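Local coordinates for protein NDP-rhamnosyltransferase (Saccharopolyspora spinosa, PDB 3TSA) that belongs to the glycosyltransferases of the GT-B fold, which pair two Rossmann-like domains, at residues A[77-82]-A[186-191]. Residues are numbered along the deposited sequence; the frame is centred on the assembly and turned at random.
Sequences GQRDTE and LQASDA
Arg79 and Asp190 reach for each other from opposite directions and join two loops by an end-on, two-nitrogen salt bridge. Arg79 NH1 donates to Asp190 OD2 at 2.9 Å, and OD2 receives it on its syn lone pair. Arg79 NH2 donates to Asp190 OD1 at 3.1 Å. This bond is straighter, at 158°, and also comes from the syn side, but somewhat out of the carboxylate plane. The two flat groups are not coplanar; their planes stand 54° apart. OD1 lies near the guanidinium plane, while OD2 is tilted out of it. The Arg79 chain runs extended through chi2 and bends at chi3 (-63°), which sets its end toward the acid. Ala188 CB lies obliquely beside the guanidinium, 4.2 Å from NH2.

Each loop contains a type I turn, Gln78 to Thr81 and Ala188 to Ala191. Gln78 O accepts both Thr81 N and Thr81 OG1, the latter at 2.8 Å. Gln187 OE1 takes the N-H of Ala188 and that of Asp146, which ties this loop to the one after strand 138-141. Arg79 also touches Pro147. Thr81 is the N-cap of helix 82-113, its OG1 capping Gly84 N, so the salt bridge links the start of that helix to the loop between strands 177-180 and 195-196 of the N-terminal parallel sheet.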
loop_
_atom_site.group_PDB
_atom_site.type_symbol
_atom_site.label_atom_id
_atom_site.label_comp_id
_atom_site.label_asym_id
_atom_site.label_seq_id
_atom_site.Cartn_x
_atom_site.Cartn_y
_atom_site.Cartn_z
ATOM N N GLY A 77 9.730 -0.467 32.164
ATOM C CA GLY A 77 11.136 -0.653 31.866
ATOM C C GLY A 77 11.947 -1.204 33.034
ATOM O O GLY A 77 13.188 -1.119 33.089
ATOM N N GLN A 78 11.245 -1.829 33.970
ATOM C CA GLN A 78 11.870 -2.372 35.190
ATOM C C GLN A 78 11.427 -3.828 35.392
ATOM O O GLN A 78 10.708 -4.113 36.362
ATOM C CB GLN A 78 11.533 -1.485 36.419
ATOM C CG GLN A 78 12.042 -0.001 36.174
ATOM C CD GLN A 78 11.530 0.966 37.192
ATOM O OE1 GLN A 78 10.526 0.707 37.846
ATOM N NE2 GLN A 78 12.165 2.141 37.260
ATOM N N ARG A 79 11.818 -4.714 34.454
ATOM C CA ARG A 79 11.296 -6.114 34.432
ATOM C C ARG A 79 11.853 -6.930 35.602
ATOM O O ARG A 79 11.217 -7.919 35.989
ATOM C CB ARG A 79 11.506 -6.771 33.092
ATOM C CG ARG A 79 10.416 -6.334 32.129
ATOM C CD ARG A 79 10.609 -6.935 30.719
ATOM N NE ARG A 79 11.845 -6.503 30.080
ATOM C CZ ARG A 79 12.726 -7.339 29.508
ATOM N NH1 ARG A 79 12.526 -8.688 29.475
ATOM N NH2 ARG A 79 13.849 -6.824 28.971
ATOM N N ASP A 80 12.998 -6.477 36.157
ATOM C CA ASP A 80 13.593 -7.114 37.395
ATOM C C ASP A 80 12.938 -6.616 38.692
ATOM O O ASP A 80 13.437 -6.883 39.799
ATOM C CB ASP A 80 15.054 -6.756 37.522
ATOM C CG ASP A 80 15.882 -7.126 36.309
ATOM O OD1 ASP A 80 15.651 -8.210 35.695
ATOM O OD2 ASP A 80 16.835 -6.342 36.011
ATOM N N THR A 81 11.820 -5.935 38.616
ATOM C CA THR A 81 11.094 -5.583 39.804
ATOM C C THR A 81 9.761 -6.287 39.826
ATOM O O THR A 81 9.286 -6.773 38.780
ATOM C CB THR A 81 10.852 -4.065 39.963
ATOM O OG1 THR A 81 9.862 -3.609 39.013
ATOM C CG2 THR A 81 12.163 -3.273 39.903
ATOM N N GLU A 82 9.124 -6.311 41.004
ATOM C CA GLU A 82 7.796 -6.903 41.134
ATOM C C GLU A 82 6.711 -6.170 40.365
ATOM O O GLU A 82 5.806 -6.820 39.760
ATOM C CB GLU A 82 7.424 -6.990 42.617
ATOM C CG GLU A 82 5.914 -6.927 42.871
ATOM C CD GLU A 82 5.238 -8.279 42.682
ATOM O OE1 GLU A 82 5.923 -9.336 42.817
ATOM O OE2 GLU A 82 4.004 -8.283 42.413
ATOM N N LEU A 186 20.661 -1.503 19.950
ATOM C CA LEU A 186 19.570 -1.010 20.865
ATOM C C LEU A 186 18.637 -2.095 21.340
ATOM O O LEU A 186 17.757 -1.816 22.167
ATOM C CB LEU A 186 18.684 0.025 20.137
ATOM C CG LEU A 186 19.483 1.208 19.555
ATOM C CD1 LEU A 186 18.518 2.038 18.752
ATOM C CD2 LEU A 186 20.141 2.065 20.685
ATOM N N GLN A 187 18.779 -3.348 20.889
ATOM C CA GLN A 187 17.762 -4.325 21.237
ATOM C C GLN A 187 17.954 -4.787 22.674
ATOM O O GLN A 187 19.088 -4.816 23.163
ATOM C CB GLN A 187 17.861 -5.479 20.195
ATOM C CG GLN A 187 16.771 -6.647 20.369
ATOM C CD GLN A 187 15.393 -6.065 20.308
ATOM O OE1 GLN A 187 14.881 -5.632 21.327
ATOM N NE2 GLN A 187 14.778 -6.082 19.151
ATOM N N ALA A 188 16.860 -5.101 23.407
ATOM C CA ALA A 188 16.923 -5.601 24.756
ATOM C C ALA A 188 17.862 -6.820 24.826
ATOM O O ALA A 188 17.812 -7.745 23.956
ATOM C CB ALA A 188 15.494 -5.991 25.239
ATOM N N SER A 189 18.715 -6.796 25.852
ATOM C CA SER A 189 19.719 -7.855 25.947
ATOM C C SER A 189 19.129 -9.243 26.022
ATOM O O SER A 189 19.759 -10.190 25.561
ATOM C CB SER A 189 20.680 -7.600 27.127
ATOM O OG SER A 189 19.984 -7.463 28.353
ATOM N N ASP A 190 17.930 -9.413 26.566
ATOM C CA ASP A 190 17.349 -10.750 26.692
ATOM C C ASP A 190 16.395 -11.207 25.614
ATOM O O ASP A 190 15.744 -12.289 25.723
ATOM C CB ASP A 190 16.713 -10.929 28.110
ATOM C CG ASP A 190 15.598 -10.021 28.346
ATOM O OD1 ASP A 190 15.273 -9.186 27.454
ATOM O OD2 ASP A 190 15.003 -10.131 29.443
ATOM N N ALA A 191 16.341 -10.456 24.517
ATOM C CA ALA A 191 15.527 -10.877 23.388
ATOM C C ALA A 191 16.272 -11.951 22.569
ATOM O O ALA A 191 17.428 -11.710 22.201
ATOM C CB ALA A 191 15.247 -9.598 22.481
#